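Local coordinates for glycosyl hydrolase family 2, TIM barrel domain protein (Faecalibacterium prausnitzii A2-165, PDB 6ED2) that probably hydrolyses beta-glucuronides, as a glycosyl hydrolase family 2 beta-glucuronidase, and binds magnesium, at residues 28-33 / 363-368; 211-216 / 277-282; 216-221 / 225-230; 240-243 / 248-251. All coordinates share one frame; numbering follows the deposited sequence.

Interaction 1 (28-33 / 363-368); sequences LLYPRA and IYQMAD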
loop_
_atom_site.group_PDB
_atom_site.type_symbol
_atom_site.label_atom_id
_atom_site.label_comp_id
_atom_site.label_asym_id
_atom_site.label_seq_id
_atom_site.Cartn_x
_atom_site.Cartn_y
_atom_site.Cartn_z
ATOM N N LEU A 28 6.491 24.485 39.009
ATOM C CA LEU A 28 6.127 23.748 37.804
ATOM C C LEU A 28 4.713 24.090 37.336
ATOM O O LEU A 28 4.132 23.360 36.521
ATOM C CB LEU A 28 6.294 22.239 38.046
ATOM C CG LEU A 28 7.762 21.796 38.050
ATOM C CD1 LEU A 28 8.419 22.096 39.368
ATOM C CD2 LEU A 28 7.888 20.324 37.743
ATOM N N LEU A 29 4.140 25.169 37.857
ATOM C CA LEU A 29 2.861 25.664 37.370
ATOM C C LEU A 29 2.931 26.026 35.883
ATOM O O LEU A 29 3.908 26.614 35.409
ATOM C CB LEU A 29 2.443 26.885 38.188
ATOM C CG LEU A 29 2.143 26.602 39.662
ATOM C CD1 LEU A 29 1.813 27.893 40.418
ATOM C CD2 LEU A 29 0.999 25.591 39.766
ATOM N N TYR A 30 1.892 25.674 35.150
ATOM C CA TYR A 30 1.831 26.051 33.751
ATOM C C TYR A 30 1.832 27.576 33.631
ATOM O O TYR A 30 1.079 28.248 34.356
ATOM C CB TYR A 30 0.581 25.473 33.087
ATOM C CG TYR A 30 0.659 25.569 31.585
ATOM C CD1 TYR A 30 1.479 24.714 30.866
ATOM C CD2 TYR A 30 -0.037 26.544 30.893
ATOM C CE1 TYR A 30 1.569 24.797 29.500
ATOM C CE2 TYR A 30 0.050 26.635 29.522
ATOM C CZ TYR A 30 0.853 25.763 28.838
ATOM O OH TYR A 30 0.958 25.845 27.477
ATOM N N PRO A 31 2.636 28.152 32.735
ATOM C CA PRO A 31 2.714 29.618 32.644
ATOM C C PRO A 31 1.372 30.218 32.255
ATOM O O PRO A 31 0.652 29.686 31.408
ATOM C CB PRO A 31 3.774 29.855 31.563
ATOM C CG PRO A 31 4.532 28.579 31.470
ATOM C CD PRO A 31 3.539 27.495 31.775
ATOM N N ARG A 32 1.023 31.322 32.912
ATOM C CA ARG A 32 -0.281 31.948 32.736
ATOM C C ARG A 32 -0.116 33.459 32.648
ATOM O O ARG A 32 0.725 34.046 33.339
ATOM C CB ARG A 32 -1.247 31.604 33.887
ATOM C CG ARG A 32 -1.623 30.123 34.021
ATOM C CD ARG A 32 -2.655 29.672 32.983
ATOM N NE ARG A 32 -3.069 28.286 33.211
ATOM C CZ ARG A 32 -3.490 27.461 32.254
ATOM N NH1 ARG A 32 -3.562 27.876 30.991
ATOM N NH2 ARG A 32 -3.841 26.215 32.558
ATOM N N ALA A 33 -0.903 34.079 31.768
ATOM C CA ALA A 33 -1.100 35.520 31.809
ATOM C C ALA A 33 -2.189 35.818 32.830
ATOM O O ALA A 33 -3.267 35.210 32.794
ATOM C CB ALA A 33 -1.496 36.058 30.429
ATOM N N ILE A 363 -1.636 18.223 26.629
ATOM C CA ILE A 363 -2.397 16.982 26.475
ATOM C C ILE A 363 -3.220 16.678 27.734
ATOM O O ILE A 363 -4.361 16.207 27.642
ATOM C CB ILE A 363 -1.438 15.835 26.103
ATOM C CG1 ILE A 363 -0.874 16.077 24.696
ATOM C CG2 ILE A 363 -2.131 14.467 26.199
ATOM C CD1 ILE A 363 0.333 15.239 24.359
ATOM N N TYR A 364 -2.668 16.942 28.929
ATOM C CA TYR A 364 -3.444 16.750 30.157
ATOM C C TYR A 364 -4.574 17.761 30.245
ATOM O O TYR A 364 -5.678 17.438 30.715
ATOM C CB TYR A 364 -2.563 16.885 31.407
ATOM C CG TYR A 364 -1.343 15.990 31.440
ATOM C CD1 TYR A 364 -1.320 14.842 32.238
ATOM C CD2 TYR A 364 -0.212 16.293 30.679
ATOM C CE1 TYR A 364 -0.188 14.005 32.271
ATOM C CE2 TYR A 364 0.909 15.472 30.698
ATOM C CZ TYR A 364 0.920 14.328 31.515
ATOM O OH TYR A 364 2.028 13.514 31.537
ATOM N N GLN A 365 -4.301 19.000 29.832
ATOM C CA GLN A 365 -5.344 20.018 29.847
ATOM C C GLN A 365 -6.523 19.591 28.981
ATOM O O GLN A 365 -7.687 19.780 29.359
ATOM C CB GLN A 365 -4.766 21.354 29.382
ATOM C CG GLN A 365 -3.633 21.884 30.286
ATOM C CD GLN A 365 -2.923 23.102 29.684
ATOM O OE1 GLN A 365 -3.294 23.587 28.612
ATOM N NE2 GLN A 365 -1.916 23.605 30.381
ATOM N N MET A 366 -6.241 18.973 27.830
ATOM C CA MET A 366 -7.330 18.509 26.973
ATOM C C MET A 366 -8.042 17.318 27.596
ATOM O O MET A 366 -9.272 17.225 27.532
ATOM C CB MET A 366 -6.810 18.155 25.571
ATOM C CG MET A 366 -7.899 17.539 24.666
ATOM S SD MET A 366 -7.863 17.965 22.895
ATOM C CE MET A 366 -8.078 19.744 23.008
ATOM N N ALA A 367 -7.284 16.376 28.174
ATOM C CA ALA A 367 -7.917 15.293 28.933
ATOM C C ALA A 367 -8.808 15.853 30.036
ATOM O O ALA A 367 -9.915 15.353 30.257
ATOM C CB ALA A 367 -6.862 14.356 29.513
ATOM N N ASP A 368 -8.357 16.918 30.711
ATOM C CA ASP A 368 -9.191 17.557 31.727
ATOM C C ASP A 368 -10.530 17.997 31.152
ATOM O O ASP A 368 -11.568 17.881 31.814
ATOM C CB ASP A 368 -8.467 18.763 32.331
ATOM C CG ASP A 368 -7.334 18.370 33.275
ATOM O OD1 ASP A 368 -7.146 17.164 33.584
ATOM O OD2 ASP A 368 -6.608 19.286 33.709
#
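Gln365 reaches out from helix 361-370 and sets its amide nitrogen on the ring of Tyr30. Its CG lies beside the backbone N and the chain is extended beyond it (chi2 171°), which carries the amide well clear of the helix. NE2 sits 3.3 Å above the ring plane and over the ring's centre, with Gln365 NE2 3.5 Å from Tyr30 CG. Amide and ring planes stand 87° apart, almost perpendicular. The anti placement of CG (chi1 -166°) swings the Tyr30 ring toward the helix, and Pro31 CD lies against the opposite face, toward the rim. The ring is therefore sandwiched between a proline and an amide, while its hydroxyl is held by a hydrogen bond to Glu362. Arg32, bent at chi2, turns a face of its guanidinium to Tyr30 CD2, at the side of the ring. Arg32 NH2 comes within 3.9 Å of Gln365 NE2, but both are donors, so the two only touch; its ion pair with Asp293 is long and weak. With neither a hydrogen bond nor a salt bridge between the two segments, attraction here probably rests on the electron-rich ring face meeting the electropositive side of an amide nitrogen, a modest tie between the N-terminal loop and the barrel domain.

Interaction 2 (211-216 / 277-282); sequences LDYSTR and LVIRIH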
loop_
_atom_site.group_PDB
_atom_site.type_symbol
_atom_site.label_atom_id
_atom_site.label_comp_id
_atom_site.label_asym_id
_atom_site.label_seq_id
_atom_site.Cartn_x
_atom_site.Cartn_y
_atom_site.Cartn_z
ATOM N N LEU A 211 4.157 29.803 44.010
ATOM C CA LEU A 211 5.007 28.792 43.388
ATOM C C LEU A 211 4.314 27.456 43.181
ATOM O O LEU A 211 4.727 26.682 42.312
ATOM C CB LEU A 211 6.262 28.546 44.230
ATOM C CG LEU A 211 7.070 29.773 44.661
ATOM C CD1 LEU A 211 8.096 29.358 45.688
ATOM C CD2 LEU A 211 7.753 30.435 43.485
ATOM N N ASP A 212 3.279 27.158 43.957
ATOM C CA ASP A 212 2.665 25.842 43.887
ATOM C C ASP A 212 1.347 25.885 44.646
ATOM O O ASP A 212 1.095 26.790 45.443
ATOM C CB ASP A 212 3.592 24.761 44.468
ATOM C CG ASP A 212 3.193 23.344 44.052
ATOM O OD1 ASP A 212 2.384 23.183 43.112
ATOM O OD2 ASP A 212 3.682 22.383 44.680
ATOM N N TYR A 213 0.498 24.909 44.362
ATOM C CA TYR A 213 -0.705 24.694 45.137
ATOM C C TYR A 213 -1.061 23.229 44.988
ATOM O O TYR A 213 -0.605 22.552 44.065
ATOM C CB TYR A 213 -1.861 25.602 44.703
ATOM C CG TYR A 213 -2.563 25.176 43.431
ATOM C CD1 TYR A 213 -3.702 24.393 43.478
ATOM C CD2 TYR A 213 -2.083 25.571 42.170
ATOM C CE1 TYR A 213 -4.351 23.992 42.316
ATOM C CE2 TYR A 213 -2.734 25.183 40.993
ATOM C CZ TYR A 213 -3.870 24.391 41.079
ATOM O OH TYR A 213 -4.549 23.984 39.945
ATOM N N SER A 214 -1.866 22.743 45.921
ATOM C CA SER A 214 -2.298 21.355 45.916
ATOM C C SER A 214 -3.769 21.334 46.278
ATOM O O SER A 214 -4.259 22.248 46.950
ATOM C CB SER A 214 -1.481 20.483 46.907
ATOM O OG SER A 214 -1.875 20.734 48.258
ATOM N N THR A 215 -4.463 20.286 45.825
ATOM C CA THR A 215 -5.876 20.061 46.109
ATOM C C THR A 215 -6.097 18.587 46.442
ATOM O O THR A 215 -5.396 17.707 45.928
ATOM C CB THR A 215 -6.798 20.460 44.920
ATOM O OG1 THR A 215 -6.388 19.787 43.716
ATOM C CG2 THR A 215 -6.791 21.968 44.694
ATOM N N ARG A 216 -7.067 18.348 47.339
ATOM C CA ARG A 216 -7.643 17.050 47.691
ATOM C C ARG A 216 -9.150 17.211 47.650
ATOM O O ARG A 216 -9.673 18.269 48.004
ATOM C CB ARG A 216 -7.280 16.557 49.128
ATOM C CG ARG A 216 -5.822 16.269 49.391
ATOM C CD ARG A 216 -5.421 16.539 50.861
ATOM N NE ARG A 216 -3.976 16.839 50.962
ATOM C CZ ARG A 216 -3.451 17.957 51.483
ATOM N NH1 ARG A 216 -4.238 18.903 51.978
ATOM N NH2 ARG A 216 -2.136 18.130 51.514
ATOM N N LEU A 277 -10.170 28.483 39.151
ATOM C CA LEU A 277 -9.508 28.703 40.423
ATOM C C LEU A 277 -8.723 30.004 40.345
ATOM O O LEU A 277 -7.960 30.213 39.396
ATOM C CB LEU A 277 -8.580 27.527 40.749
ATOM C CG LEU A 277 -7.856 27.505 42.099
ATOM C CD1 LEU A 277 -8.856 27.405 43.244
ATOM C CD2 LEU A 277 -6.905 26.340 42.154
ATOM N N VAL A 278 -8.910 30.873 41.337
ATOM C CA VAL A 278 -8.213 32.155 41.408
ATOM C C VAL A 278 -7.432 32.203 42.714
ATOM O O VAL A 278 -8.027 32.240 43.798
ATOM C CB VAL A 278 -9.185 33.337 41.318
ATOM C CG1 VAL A 278 -8.428 34.665 41.382
ATOM C CG2 VAL A 278 -10.015 33.230 40.063
ATOM N N ILE A 279 -6.106 32.240 42.619
ATOM C CA ILE A 279 -5.238 32.349 43.784
ATOM C C ILE A 279 -4.553 33.705 43.761
ATOM O O ILE A 279 -3.841 34.025 42.803
ATOM C CB ILE A 279 -4.180 31.231 43.825
ATOM C CG1 ILE A 279 -4.796 29.843 43.646
ATOM C CG2 ILE A 279 -3.372 31.333 45.121
ATOM C CD1 ILE A 279 -3.745 28.782 43.390
ATOM N N ARG A 280 -4.699 34.470 44.845
ATOM C CA ARG A 280 -4.147 35.818 44.897
ATOM C C ARG A 280 -3.325 36.036 46.161
ATOM O O ARG A 280 -3.673 35.544 47.238
ATOM C CB ARG A 280 -5.275 36.865 44.819
ATOM C CG ARG A 280 -5.935 36.939 43.460
ATOM C CD ARG A 280 -6.911 38.095 43.382
ATOM N NE ARG A 280 -7.151 38.474 41.994
ATOM C CZ ARG A 280 -7.689 39.628 41.613
ATOM N NH1 ARG A 280 -8.058 40.532 42.517
ATOM N NH2 ARG A 280 -7.855 39.883 40.323
ATOM N N ILE A 281 -2.230 36.778 46.014
ATOM C CA ILE A 281 -1.478 37.338 47.130
ATOM C C ILE A 281 -1.811 38.821 47.225
ATOM O O ILE A 281 -1.878 39.512 46.200
ATOM C CB ILE A 281 0.036 37.126 46.945
ATOM C CG1 ILE A 281 0.360 35.644 46.734
ATOM C CG2 ILE A 281 0.821 37.711 48.141
ATOM C CD1 ILE A 281 1.814 35.393 46.345
ATOM N N HIS A 282 -2.027 39.319 48.448
ATOM C CA HIS A 282 -2.366 40.719 48.684
ATOM C C HIS A 282 -1.371 41.380 49.623
ATOM O O HIS A 282 -0.911 40.765 50.594
ATOM C CB HIS A 282 -3.755 40.870 49.289
ATOM C CG HIS A 282 -4.839 40.250 48.473
ATOM N ND1 HIS A 282 -5.550 40.949 47.522
ATOM C CD2 HIS A 282 -5.331 38.988 48.461
ATOM C CE1 HIS A 282 -6.437 40.147 46.962
ATOM N NE2 HIS A 282 -6.329 38.954 47.518
#
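The core between the two sheets of the beta-sandwich domain holds this contact: Tyr213, on the three-stranded sheet, meets Leu277 and Ile279 of the four-stranded sheet opposite. Backbones stay well apart, with Tyr213 CA 9.0 Å from Ile279 CA, and side chains alone bridge the gap. Tyr213 has its CG between the backbone N and the carbonyl carbon (chi1 77°), a rotation that sends the ring across the interior instead of along its own strand. Leu277 arrives from the opposite direction and puts its CD2 methyl 3.5 Å from Tyr213 CE1, on the hydroxyl half of the ring. Ile279 takes the other half, its CD1 methyl 3.8 Å from Tyr213 CG. That methyl makes an off-centre CH-pi contact, 4.2 Å from the ring centroid to Ile279 CD1 and 30° off the normal. Thr215 CG2 borders the same ring at its edge, in plane.

Two antiparallel sheets packed face to face, as here, build the immunoglobulin-like domain that family 2 glycosidases carry between the sugar-binding domain and the TIM barrel. The phenol oxygen of Tyr213 is not left among methyls: it hydrogen-bonds Asp293 on strand 286-295. At the start of the segment Leu211 and Asp212 both face Ser231, a classic beta bulge, and Asp212 OD1 accepts a weak bond from Tyr213 N at 2.8 Å. Asp212 also forms a salt bridge with Lys428, beyond the sandwich. A bound magnesium ion lies about 6 Å from the side chain of Ile279.

Interaction 3 (216-221 / 225-230); sequences RYRLTE and EIDYTV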
loop_
_atom_site.group_PDB
_atom_site.type_symbol
_atom_site.label_atom_id
_atom_site.label_comp_id
_atom_site.label_asym_id
_atom_site.label_seq_id
_atom_site.Cartn_x
_atom_site.Cartn_y
_atom_site.Cartn_z
ATOM N N ARG A 216 -7.067 18.348 47.339
ATOM C CA ARG A 216 -7.643 17.050 47.691
ATOM C C ARG A 216 -9.150 17.211 47.650
ATOM O O ARG A 216 -9.673 18.269 48.004
ATOM C CB ARG A 216 -7.280 16.557 49.128
ATOM C CG ARG A 216 -5.822 16.269 49.391
ATOM C CD ARG A 216 -5.421 16.539 50.861
ATOM N NE ARG A 216 -3.976 16.839 50.962
ATOM C CZ ARG A 216 -3.451 17.957 51.483
ATOM N NH1 ARG A 216 -4.238 18.903 51.978
ATOM N NH2 ARG A 216 -2.136 18.130 51.514
ATOM N N TYR A 217 -9.854 16.152 47.278
ATOM C CA TYR A 217 -11.290 16.260 47.062
ATOM C C TYR A 217 -12.047 15.288 47.952
ATOM O O TYR A 217 -11.563 14.196 48.274
ATOM C CB TYR A 217 -11.640 16.025 45.571
ATOM C CG TYR A 217 -10.890 17.000 44.685
ATOM C CD1 TYR A 217 -11.455 18.221 44.333
ATOM C CD2 TYR A 217 -9.596 16.735 44.274
ATOM C CE1 TYR A 217 -10.772 19.124 43.557
ATOM C CE2 TYR A 217 -8.893 17.641 43.506
ATOM C CZ TYR A 217 -9.494 18.828 43.141
ATOM O OH TYR A 217 -8.802 19.730 42.382
ATOM N N ARG A 218 -13.248 15.707 48.333
ATOM C CA ARG A 218 -14.113 14.938 49.209
ATOM C C ARG A 218 -15.553 15.232 48.810
ATOM O O ARG A 218 -15.941 16.401 48.682
ATOM C CB ARG A 218 -13.836 15.316 50.667
ATOM C CG ARG A 218 -14.733 14.695 51.705
ATOM C CD ARG A 218 -14.195 15.018 53.121
ATOM N NE ARG A 218 -13.922 16.452 53.297
ATOM C CZ ARG A 218 -12.710 16.998 53.439
ATOM N NH1 ARG A 218 -12.580 18.319 53.587
ATOM N NH2 ARG A 218 -11.624 16.231 53.451
ATOM N N LEU A 219 -16.331 14.179 48.585
ATOM C CA LEU A 219 -17.744 14.333 48.275
ATOM C C LEU A 219 -18.567 14.296 49.559
ATOM O O LEU A 219 -18.275 13.521 50.473
ATOM C CB LEU A 219 -18.202 13.236 47.311
ATOM C CG LEU A 219 -17.327 13.046 46.066
ATOM C CD1 LEU A 219 -17.969 12.068 45.094
ATOM C CD2 LEU A 219 -17.025 14.372 45.381
ATOM N N THR A 220 -19.583 15.148 49.631
ATOM C CA THR A 220 -20.451 15.245 50.803
ATOM C C THR A 220 -21.897 15.050 50.368
ATOM O O THR A 220 -22.186 14.875 49.184
ATOM C CB THR A 220 -20.264 16.583 51.526
ATOM O OG1 THR A 220 -20.751 17.645 50.701
ATOM C CG2 THR A 220 -18.789 16.821 51.829
ATOM N N GLU A 221 -22.817 15.091 51.334
ATOM C CA GLU A 221 -24.223 14.879 50.994
ATOM C C GLU A 221 -24.787 16.027 50.161
ATOM O O GLU A 221 -25.616 15.800 49.269
ATOM C CB GLU A 221 -25.054 14.683 52.265
ATOM C CG GLU A 221 -26.578 14.763 52.045
ATOM C CD GLU A 221 -27.190 13.467 51.517
ATOM O OE1 GLU A 221 -27.098 13.199 50.291
ATOM O OE2 GLU A 221 -27.774 12.720 52.334
ATOM N N GLU A 225 -16.056 19.194 48.983
ATOM C CA GLU A 225 -15.082 20.038 49.651
ATOM C C GLU A 225 -13.715 19.821 49.023
ATOM O O GLU A 225 -13.346 18.694 48.694
ATOM C CB GLU A 225 -15.012 19.740 51.154
ATOM C CG GLU A 225 -16.368 19.751 51.821
ATOM C CD GLU A 225 -16.278 19.733 53.327
ATOM O OE1 GLU A 225 -17.209 20.256 53.980
ATOM O OE2 GLU A 225 -15.283 19.186 53.852
ATOM N N ILE A 226 -12.975 20.909 48.858
ATOM C CA ILE A 226 -11.626 20.883 48.324
ATOM C C ILE A 226 -10.713 21.424 49.405
ATOM O O ILE A 226 -10.819 22.603 49.765
ATOM C CB ILE A 226 -11.489 21.734 47.044
ATOM C CG1 ILE A 226 -12.591 21.400 46.028
ATOM C CG2 ILE A 226 -10.100 21.549 46.463
ATOM C CD1 ILE A 226 -12.739 22.438 44.892
ATOM N N ASP A 227 -9.826 20.575 49.927
ATOM C CA ASP A 227 -8.747 21.035 50.789
ATOM C C ASP A 227 -7.582 21.459 49.906
ATOM O O ASP A 227 -7.163 20.715 49.011
ATOM C CB ASP A 227 -8.282 19.947 51.762
ATOM C CG ASP A 227 -9.390 19.475 52.718
ATOM O OD1 ASP A 227 -10.353 20.230 52.989
ATOM O OD2 ASP A 227 -9.285 18.327 53.199
ATOM N N TYR A 228 -7.046 22.642 50.171
ATOM C CA TYR A 228 -5.993 23.189 49.353
ATOM C C TYR A 228 -4.828 23.588 50.241
ATOM O O TYR A 228 -4.994 23.881 51.425
ATOM C CB TYR A 228 -6.502 24.403 48.537
ATOM C CG TYR A 228 -6.755 25.641 49.377
ATOM C CD1 TYR A 228 -5.718 26.492 49.714
ATOM C CD2 TYR A 228 -8.024 25.959 49.827
ATOM C CE1 TYR A 228 -5.930 27.609 50.481
ATOM C CE2 TYR A 228 -8.245 27.097 50.603
ATOM C CZ TYR A 228 -7.188 27.911 50.926
ATOM O OH TYR A 228 -7.363 29.050 51.696
ATOM N N THR A 229 -3.642 23.605 49.646
ATOM C CA THR A 229 -2.535 24.385 50.155
ATOM C C THR A 229 -2.059 25.301 49.034
ATOM O O THR A 229 -2.265 25.013 47.848
ATOM C CB THR A 229 -1.378 23.484 50.671
ATOM O OG1 THR A 229 -0.679 22.879 49.571
ATOM C CG2 THR A 229 -1.912 22.383 51.598
ATOM N N VAL A 230 -1.427 26.407 49.418
ATOM C CA VAL A 230 -0.732 27.296 48.497
ATOM C C VAL A 230 0.663 27.564 49.051
ATOM O O VAL A 230 0.808 27.895 50.230
ATOM C CB VAL A 230 -1.486 28.630 48.309
ATOM C CG1 VAL A 230 -0.681 29.573 47.387
ATOM C CG2 VAL A 230 -2.869 28.379 47.781
#
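Arg218 meets Glu225 and Asp227 across the hairpin, closely bonded but on the solvent side. Bent at chi3 (50°), its chain turns the guanidinium edge toward both acids. Side-on, NE and NH1 converge on one oxygen, with Arg218 NH1 2.9 Å from Glu225 OE2 on its anti lone pair. End-on, Arg218 NH1 lies 3.0 Å from Asp227 OD1 and Arg218 NH2 3.2 Å from Asp227 OD2, a twisted fork with guanidinium and carboxylate planes 46° apart. Asp227 OD1 has Thr258 as a further partner.

The packed side is the paired backbone, with Glu225 N 2.8 Å from Arg218 O, and the reverse face. There Tyr217 runs alongside the buried Ile226, Tyr217 CD1 3.8 Å from Ile226 CG1, and the Tyr217 hydroxyl is hydrogen-bonded to Thr215 OG1. The margins are loose: Arg216 only grazes Asp227, with Arg216 NH1 4.2 Å from Asp227 CB and no ion pair, and Thr220 CG2 merely touches Glu225 CG at 3.8 Å. An inward apolar face and an outward face carrying Arg216, Arg218, Glu225 and Asp227, joined by alternating hydrogen-bonded and non-hydrogen-bonded pairs, mark the antiparallel beta hairpin of strands 210-219 and 223-232.

Interaction 4 (240-243 / 248-251); sequences VELY and RVAE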
loop_
_atom_site.group_PDB
_atom_site.type_symbol
_atom_site.label_atom_id
_atom_site.label_comp_id
_atom_site.label_asym_id
_atom_site.label_seq_id
_atom_site.Cartn_x
_atom_site.Cartn_y
_atom_site.Cartn_z
ATOM N N VAL A 240 -8.080 32.370 48.053
ATOM C CA VAL A 240 -8.369 31.408 47.005
ATOM C C VAL A 240 -9.865 31.461 46.742
ATOM O O VAL A 240 -10.662 31.455 47.684
ATOM C CB VAL A 240 -7.941 29.982 47.400
ATOM C CG1 VAL A 240 -8.189 29.030 46.254
ATOM C CG2 VAL A 240 -6.479 29.953 47.819
ATOM N N GLU A 241 -10.243 31.525 45.473
ATOM C CA GLU A 241 -11.636 31.614 45.080
ATOM C C GLU A 241 -11.903 30.593 43.992
ATOM O O GLU A 241 -11.013 30.245 43.213
ATOM C CB GLU A 241 -11.992 33.017 44.562
ATOM C CG GLU A 241 -11.797 34.130 45.572
ATOM C CD GLU A 241 -11.823 35.496 44.916
ATOM O OE1 GLU A 241 -10.831 35.851 44.243
ATOM O OE2 GLU A 241 -12.838 36.205 45.054
ATOM N N LEU A 242 -13.143 30.126 43.934
ATOM C CA LEU A 242 -13.558 29.159 42.930
ATOM C C LEU A 242 -14.761 29.729 42.199
ATOM O O LEU A 242 -15.756 30.095 42.837
ATOM C CB LEU A 242 -13.892 27.812 43.569
ATOM C CG LEU A 242 -13.868 26.636 42.604
ATOM C CD1 LEU A 242 -12.466 26.425 42.054
ATOM C CD2 LEU A 242 -14.392 25.389 43.313
ATOM N N TYR A 243 -14.666 29.817 40.870
ATOM C CA TYR A 243 -15.722 30.384 40.043
ATOM C C TYR A 243 -16.331 29.323 39.143
ATOM O O TYR A 243 -15.616 28.506 38.551
ATOM C CB TYR A 243 -15.200 31.536 39.183
ATOM C CG TYR A 243 -14.996 32.801 39.968
ATOM C CD1 TYR A 243 -13.811 33.025 40.650
ATOM C CD2 TYR A 243 -15.999 33.763 40.053
ATOM C CE1 TYR A 243 -13.610 34.171 41.363
ATOM C CE2 TYR A 243 -15.808 34.923 40.791
ATOM C CZ TYR A 243 -14.607 35.117 41.442
ATOM O OH TYR A 243 -14.370 36.254 42.176
ATOM N N ARG A 248 -19.039 33.239 41.817
ATOM C CA ARG A 248 -18.126 32.673 42.798
ATOM C C ARG A 248 -18.878 31.643 43.635
ATOM O O ARG A 248 -19.911 31.960 44.234
ATOM C CB ARG A 248 -17.534 33.761 43.688
ATOM C CG ARG A 248 -16.317 33.290 44.461
ATOM C CD ARG A 248 -15.699 34.423 45.231
ATOM N NE ARG A 248 -16.584 34.866 46.294
ATOM C CZ ARG A 248 -16.319 35.902 47.075
ATOM N NH1 ARG A 248 -15.195 36.585 46.892
ATOM N NH2 ARG A 248 -17.168 36.248 48.031
ATOM N N VAL A 249 -18.379 30.408 43.661
ATOM C CA VAL A 249 -19.049 29.350 44.410
ATOM C C VAL A 249 -18.341 29.027 45.720
ATOM O O VAL A 249 -18.934 28.358 46.581
ATOM C CB VAL A 249 -19.197 28.074 43.551
ATOM C CG1 VAL A 249 -20.013 28.367 42.307
ATOM C CG2 VAL A 249 -17.833 27.509 43.173
ATOM N N ALA A 250 -17.097 29.471 45.896
ATOM C CA ALA A 250 -16.370 29.246 47.136
ATOM C C ALA A 250 -15.246 30.260 47.233
ATOM O O ALA A 250 -14.733 30.741 46.220
ATOM C CB ALA A 250 -15.800 27.823 47.213
ATOM N N GLU A 251 -14.862 30.575 48.461
ATOM C CA GLU A 251 -13.692 31.407 48.670
ATOM C C GLU A 251 -13.124 31.086 50.039
ATOM O O GLU A 251 -13.823 30.568 50.912
ATOM C CB GLU A 251 -14.038 32.888 48.544
ATOM C CG GLU A 251 -15.355 33.232 49.204
ATOM C CD GLU A 251 -15.218 33.371 50.716
ATOM O OE1 GLU A 251 -14.107 33.732 51.185
ATOM O OE2 GLU A 251 -16.219 33.114 51.431
#
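Arg248 and Glu241 are brought together by a pair of unlike torsions: Arg248 starts with its CG anti to the backbone N (chi1 -164°) and bends at chi3, whereas Glu241, with CG beside the backbone N, runs straight out to meet it. The resulting salt bridge is nearly straight, 3.0 Å and 160° from Arg248 NH1 to Glu241 OE2. It lies in the guanidinium plane and uses the carboxylate's anti lone pair. Glu241 is also a magnesium ligand with Thr239, the ion about 3 Å from its side chain, so arginine and metal together would be expected to keep the carboxylate ionised and in place. The aliphatic base of the same arginine lies over a face of Tyr243, Arg248 CB 4.0 Å from the ring centroid in a CH-pi contact, and Glu251 CG covers one guanidinium face.

Along the backbone the register slips by one residue. Leu242 O receives Val249 N at 2.8 Å and, weakly, Ala250 N at 3.4 Å, a classic beta bulge; Leu242 N in turn bonds Ala250 O.

Strand 247-253 is an outermost strand of the four-stranded sheet, and 238-244 pairs on its other side with 275-283. Leu242 and Ala250 turn their side chains to the interior, where Leu242 meets Ile226 and Val261 and Ala250 meets Leu259, on strands 223-232 and 256-262 of the facing sheet.

How the interactions relate
Interactions 2, 3 and 4 belong to one beta sandwich; interaction 1 lies at its border with the barrel, where Leu29 CD2 packs 3.9 Å from Tyr213 CD2. Interaction 2 spans the two sheets. It continues into the hairpin of interaction 3 through the shared Arg216, and on the other sheet a probable hydrogen bond of 2.9 Å from Glu241 N to Val278 O joins it to interaction 4. The two hairpins meet inside the sandwich, Ile226 CD1 3.7 Å from Leu242 CD2. Magnesium is bound by Glu241 of interaction 4 together with Thr239, and the side chain of Ile226 in interaction 3 is about 13 Å from a bound ion.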